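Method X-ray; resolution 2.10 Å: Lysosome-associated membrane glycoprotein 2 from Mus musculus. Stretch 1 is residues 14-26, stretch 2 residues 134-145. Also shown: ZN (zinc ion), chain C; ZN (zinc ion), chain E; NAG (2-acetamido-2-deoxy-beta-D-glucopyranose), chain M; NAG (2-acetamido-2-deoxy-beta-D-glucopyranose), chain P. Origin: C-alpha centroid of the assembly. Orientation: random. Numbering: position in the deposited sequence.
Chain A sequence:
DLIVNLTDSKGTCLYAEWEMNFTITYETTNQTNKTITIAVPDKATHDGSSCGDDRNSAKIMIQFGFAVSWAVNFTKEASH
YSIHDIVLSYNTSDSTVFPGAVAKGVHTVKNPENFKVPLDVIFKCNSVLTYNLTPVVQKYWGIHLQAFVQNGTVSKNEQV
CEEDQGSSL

Stretch 1, residues 14-26: LYAEWEMNFTITY
Stretch 2 (134-145) TPVVQKYWGIHL

Residues 14-26 form one extended strand that pairs antiparallel with residues 136-141 (174° between strand directions) and, beyond a corner at Gly142, with 143-145 (164°). From Thr25 to Glu19 the backbone is laddered regularly: Thr25 N reaches Pro135 O (3.0 Å), Thr23 N and Val137 O lie 2.8 Å apart, Asn21 N and Lys139 O 3.1 Å, Glu19 N and Trp141 O 2.7 Å, each of the last three hydrogen bonds being returned by the reciprocal one. Gly142, at phi/psi 59/39, then inserts a bulge that shifts the register by one. Pairing resumes at Glu17, whose O accepts from His144 N at 2.6 Å, while Trp18 CA lies 3.3 Å from Gly142 O.

The face carrying Ala16, Met20, Phe22 and Ile24 is filled mainly by apolar groups. Leu145 (chi1 t, chi2 p) sets CD1 3.8 Å from Ala16 CB. Met20 (p, t, p) brings CE to 3.2 Å from Tyr140 CE1, at the edge of that ring. Tyr140 (chi1 m) leans toward Phe22 (chi1 m), its OH 3.8 Å from Phe22 CE1, and that hydroxyl donates to Gln138 OE1 at 2.5 Å. Ile24 CG1 meets Val136 CG2 more loosely, at 4.2 Å.

On the face of Glu17, Glu19, Asn21 and Thr23, the broadest surface is the Trp141 indole (chi1 73°, chi2 99°), which lies back across the neighbouring strand. Glu19 CB sits over its five-membered ring, 3.7 Å from the centroid, and O6 of the Asn21-linked NAG lies over the opposite face, so the indole is sandwiched between protein and sugar. The sugar's C5 also approaches Lys139 CD (3.7 Å). Farther along, a water fills the gap between Asn21 OD1 (3.0 Å), Thr23 OG1 (2.8 Å) and Val137 O (2.8 Å).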

# COMPACT_ATOMS: atom_id res chain seq x y z
N LEU A 14 8.13 -5.42 12.16
CA LEU A 14 7.81 -5.02 10.78
C LEU A 14 8.15 -3.55 10.58
O LEU A 14 7.77 -2.70 11.39
CB LEU A 14 6.34 -5.28 10.45
CG LEU A 14 5.85 -4.91 9.03
CD1 LEU A 14 4.79 -5.89 8.53
CD2 LEU A 14 5.33 -3.47 8.91
N TYR A 15 8.87 -3.24 9.51
CA TYR A 15 9.14 -1.85 9.18
C TYR A 15 8.74 -1.58 7.73
O TYR A 15 9.06 -2.35 6.83
CB TYR A 15 10.61 -1.49 9.40
CG TYR A 15 10.89 -0.02 9.14
CD1 TYR A 15 10.73 0.93 10.15
CD2 TYR A 15 11.31 0.43 7.89
CE1 TYR A 15 10.98 2.26 9.92
CE2 TYR A 15 11.55 1.77 7.66
CZ TYR A 15 11.38 2.68 8.67
OH TYR A 15 11.62 4.02 8.44
N ALA A 16 8.04 -0.47 7.52
CA ALA A 16 7.63 -0.06 6.19
C ALA A 16 7.72 1.45 6.05
O ALA A 16 7.18 2.19 6.86
CB ALA A 16 6.22 -0.55 5.89
N GLU A 17 8.44 1.90 5.03
CA GLU A 17 8.63 3.31 4.71
C GLU A 17 8.39 3.45 3.21
O GLU A 17 9.06 2.80 2.42
CB GLU A 17 10.04 3.73 5.15
CG GLU A 17 10.62 5.13 4.80
CD GLU A 17 12.10 5.28 5.29
OE1 GLU A 17 12.58 4.42 6.05
OE2 GLU A 17 12.81 6.23 4.93
N TRP A 18 7.42 4.28 2.81
CA TRP A 18 7.08 4.41 1.40
C TRP A 18 6.13 5.58 1.11
O TRP A 18 5.58 6.19 2.03
CB TRP A 18 6.45 3.10 0.89
CG TRP A 18 5.00 2.92 1.25
CD1 TRP A 18 3.95 3.02 0.39
CD2 TRP A 18 4.44 2.60 2.54
NE1 TRP A 18 2.77 2.80 1.06
CE2 TRP A 18 3.04 2.53 2.38
CE3 TRP A 18 4.98 2.38 3.80
CZ2 TRP A 18 2.17 2.25 3.43
CZ3 TRP A 18 4.11 2.10 4.86
CH2 TRP A 18 2.73 2.03 4.66
N GLU A 19 5.95 5.89 -0.17
CA GLU A 19 5.00 6.91 -0.60
C GLU A 19 4.05 6.31 -1.65
O GLU A 19 4.46 5.50 -2.47
CB GLU A 19 5.73 8.13 -1.16
CG GLU A 19 6.63 8.84 -0.12
CD GLU A 19 7.00 10.28 -0.50
OE1 GLU A 19 6.12 11.00 -1.02
OE2 GLU A 19 8.16 10.71 -0.27
N MET A 20 2.79 6.71 -1.62
CA MET A 20 1.84 6.23 -2.63
C MET A 20 0.77 7.24 -3.00
O MET A 20 0.40 8.08 -2.19
CB MET A 20 1.18 4.92 -2.15
CG MET A 20 0.49 5.03 -0.78
SD MET A 20 -0.54 3.61 -0.29
CE MET A 20 0.52 2.27 -0.62
N ASN A 21 0.32 7.19 -4.25
CA ASN A 21 -0.84 7.96 -4.64
C ASN A 21 -1.68 7.14 -5.62
O ASN A 21 -1.21 6.14 -6.19
CB ASN A 21 -0.48 9.40 -5.13
CG ASN A 21 0.30 9.46 -6.44
OD1 ASN A 21 0.31 8.53 -7.24
ND2 ASN A 21 0.96 10.61 -6.65
N PHE A 22 -2.95 7.52 -5.75
CA PHE A 22 -3.92 6.77 -6.54
C PHE A 22 -4.69 7.67 -7.48
O PHE A 22 -5.34 8.62 -7.05
CB PHE A 22 -4.91 6.05 -5.62
CG PHE A 22 -4.25 5.12 -4.65
CD1 PHE A 22 -3.68 3.93 -5.08
CD2 PHE A 22 -4.17 5.44 -3.31
CE1 PHE A 22 -3.07 3.08 -4.19
CE2 PHE A 22 -3.55 4.59 -2.41
CZ PHE A 22 -2.99 3.41 -2.84
N THR A 23 -4.60 7.38 -8.77
CA THR A 23 -5.34 8.14 -9.76
C THR A 23 -6.62 7.38 -10.09
O THR A 23 -6.57 6.30 -10.68
CB THR A 23 -4.49 8.38 -11.01
OG1 THR A 23 -3.26 8.99 -10.63
CG2 THR A 23 -5.21 9.30 -11.97
N ILE A 24 -7.75 7.93 -9.67
CA ILE A 24 -9.03 7.24 -9.80
C ILE A 24 -9.98 7.93 -10.78
O ILE A 24 -10.22 9.14 -10.69
CB ILE A 24 -9.75 7.12 -8.44
CG1 ILE A 24 -8.85 6.42 -7.43
CG2 ILE A 24 -11.09 6.37 -8.60
CD1 ILE A 24 -9.42 6.38 -6.03
N THR A 25 -10.49 7.16 -11.74
CA THR A 25 -11.52 7.65 -12.64
C THR A 25 -12.87 7.11 -12.19
O THR A 25 -13.04 5.91 -12.03
CB THR A 25 -11.26 7.23 -14.10
OG1 THR A 25 -9.96 7.66 -14.51
CG2 THR A 25 -12.31 7.85 -15.04
N TYR A 26 -13.84 8.00 -11.99
CA TYR A 26 -15.18 7.58 -11.61
C TYR A 26 -16.24 8.25 -12.47
O TYR A 26 -16.01 9.32 -13.04
CB TYR A 26 -15.42 7.88 -10.13
CG TYR A 26 -15.32 9.34 -9.76
CD1 TYR A 26 -14.09 9.94 -9.54
CD2 TYR A 26 -16.46 10.11 -9.59
CE1 TYR A 26 -13.99 11.28 -9.19
CE2 TYR A 26 -16.38 11.45 -9.23
CZ TYR A 26 -15.14 12.02 -9.04
OH TYR A 26 -15.05 13.36 -8.68
N THR A 134 -7.22 -0.33 -14.18
CA THR A 134 -8.43 0.40 -14.58
C THR A 134 -9.64 0.05 -13.72
O THR A 134 -9.94 -1.13 -13.54
CB THR A 134 -8.75 0.12 -16.06
OG1 THR A 134 -7.65 0.53 -16.88
CG2 THR A 134 -10.03 0.84 -16.50
N PRO A 135 -10.33 1.07 -13.17
CA PRO A 135 -10.17 2.51 -13.36
C PRO A 135 -9.19 3.18 -12.40
O PRO A 135 -9.32 4.38 -12.15
CB PRO A 135 -11.58 3.03 -13.08
CG PRO A 135 -12.07 2.13 -11.99
CD PRO A 135 -11.45 0.76 -12.26
N VAL A 136 -8.22 2.43 -11.87
CA VAL A 136 -7.31 3.01 -10.89
C VAL A 136 -5.84 2.85 -11.30
O VAL A 136 -5.40 1.75 -11.63
CB VAL A 136 -7.50 2.37 -9.51
CG1 VAL A 136 -6.53 2.97 -8.51
CG2 VAL A 136 -8.94 2.55 -9.02
N VAL A 137 -5.10 3.95 -11.31
CA VAL A 137 -3.66 3.88 -11.48
C VAL A 137 -2.97 4.03 -10.12
O VAL A 137 -3.10 5.07 -9.47
CB VAL A 137 -3.16 4.95 -12.46
CG1 VAL A 137 -1.63 4.99 -12.49
CG2 VAL A 137 -3.72 4.69 -13.85
N GLN A 138 -2.27 2.99 -9.69
CA GLN A 138 -1.57 2.99 -8.41
C GLN A 138 -0.08 3.27 -8.60
O GLN A 138 0.57 2.67 -9.45
CB GLN A 138 -1.76 1.66 -7.69
CG GLN A 138 -3.23 1.25 -7.57
CD GLN A 138 -3.42 -0.09 -6.91
OE1 GLN A 138 -2.46 -0.74 -6.48
NE2 GLN A 138 -4.67 -0.53 -6.82
N LYS A 139 0.45 4.22 -7.83
CA LYS A 139 1.88 4.51 -7.87
C LYS A 139 2.50 4.38 -6.48
O LYS A 139 1.96 4.89 -5.49
CB LYS A 139 2.13 5.91 -8.43
CG LYS A 139 1.84 6.04 -9.93
CD LYS A 139 2.18 7.43 -10.44
CE LYS A 139 1.94 7.57 -11.94
NZ LYS A 139 2.86 6.67 -12.70
N TYR A 140 3.62 3.66 -6.41
CA TYR A 140 4.35 3.43 -5.16
C TYR A 140 5.81 3.81 -5.35
O TYR A 140 6.39 3.50 -6.40
CB TYR A 140 4.25 1.96 -4.73
CG TYR A 140 2.85 1.40 -4.70
CD1 TYR A 140 2.06 1.52 -3.57
CD2 TYR A 140 2.30 0.75 -5.80
CE1 TYR A 140 0.78 1.01 -3.53
CE2 TYR A 140 1.00 0.23 -5.76
CZ TYR A 140 0.25 0.37 -4.61
OH TYR A 140 -1.03 -0.12 -4.52
N TRP A 141 6.41 4.47 -4.36
CA TRP A 141 7.84 4.80 -4.43
C TRP A 141 8.46 5.11 -3.06
O TRP A 141 7.77 5.12 -2.04
CB TRP A 141 8.07 5.97 -5.39
CG TRP A 141 7.62 7.34 -4.87
CD1 TRP A 141 8.41 8.30 -4.31
CD2 TRP A 141 6.29 7.88 -4.91
NE1 TRP A 141 7.65 9.41 -3.98
CE2 TRP A 141 6.35 9.17 -4.34
CE3 TRP A 141 5.06 7.39 -5.36
CZ2 TRP A 141 5.22 9.98 -4.21
CZ3 TRP A 141 3.93 8.19 -5.23
CH2 TRP A 141 4.02 9.48 -4.66
N GLY A 142 9.77 5.35 -3.05
CA GLY A 142 10.49 5.68 -1.82
C GLY A 142 10.37 4.57 -0.80
O GLY A 142 10.24 4.82 0.39
N ILE A 143 10.41 3.33 -1.28
CA ILE A 143 10.10 2.16 -0.47
C ILE A 143 11.30 1.62 0.29
O ILE A 143 12.33 1.32 -0.31
CB ILE A 143 9.53 1.02 -1.35
CG1 ILE A 143 8.28 1.49 -2.09
CG2 ILE A 143 9.25 -0.23 -0.50
CD1 ILE A 143 7.84 0.55 -3.22
N HIS A 144 11.17 1.54 1.61
CA HIS A 144 12.11 0.80 2.44
C HIS A 144 11.29 -0.17 3.28
O HIS A 144 10.55 0.25 4.17
CB HIS A 144 12.93 1.74 3.34
CG HIS A 144 13.84 2.64 2.57
ND1 HIS A 144 13.39 3.79 1.94
CD2 HIS A 144 15.16 2.54 2.27
CE1 HIS A 144 14.40 4.37 1.32
NE2 HIS A 144 15.48 3.63 1.50
N LEU A 145 11.42 -1.46 3.00
CA LEU A 145 10.51 -2.42 3.61
C LEU A 145 11.19 -3.67 4.17
O LEU A 145 12.09 -4.22 3.54
CB LEU A 145 9.46 -2.84 2.59
CG LEU A 145 8.51 -3.98 2.96
CD1 LEU A 145 7.68 -3.61 4.17
CD2 LEU A 145 7.61 -4.31 1.78
ZN ZN C . 14.29 5.47 6.09
ZN ZN E . 7.55 12.39 -1.16
C1 NAG M . 1.77 10.96 -7.79
C2 NAG M . 2.03 12.47 -7.88
C3 NAG M . 2.87 12.79 -9.11
C4 NAG M . 4.13 11.94 -9.14
C5 NAG M . 3.78 10.46 -8.99
C6 NAG M . 4.99 9.57 -8.87
C7 NAG M . 0.41 14.04 -6.90
C8 NAG M . -0.91 14.74 -7.08
N2 NAG M . 0.79 13.23 -7.90
O3 NAG M . 3.22 14.17 -9.11
O4 NAG M . 4.83 12.14 -10.36
O5 NAG M . 3.01 10.26 -7.79
O6 NAG M . 5.66 9.82 -7.64
O7 NAG M . 1.10 14.20 -5.89
C1 NAG P . -17.25 6.58 -17.55
C2 NAG P . -17.25 5.37 -16.61
C3 NAG P . -18.15 4.26 -17.16
C4 NAG P . -19.54 4.79 -17.49
C5 NAG P . -19.41 5.98 -18.44
C6 NAG P . -20.74 6.61 -18.79
C7 NAG P . -15.14 5.20 -15.36
C8 NAG P . -13.79 4.57 -15.31
N2 NAG P . -15.90 4.87 -16.41
O3 NAG P . -18.25 3.24 -16.18
O4 NAG P . -20.31 3.77 -18.11
O5 NAG P . -18.61 7.00 -17.83
O6 NAG P . -20.55 7.93 -19.27
O7 NAG P . -15.53 5.98 -14.50
O HOH W 1 -1.49 7.36 -9.27
O HOH W 2 -7.78 6.56 -13.34
O HOH W 3 15.03 3.89 7.25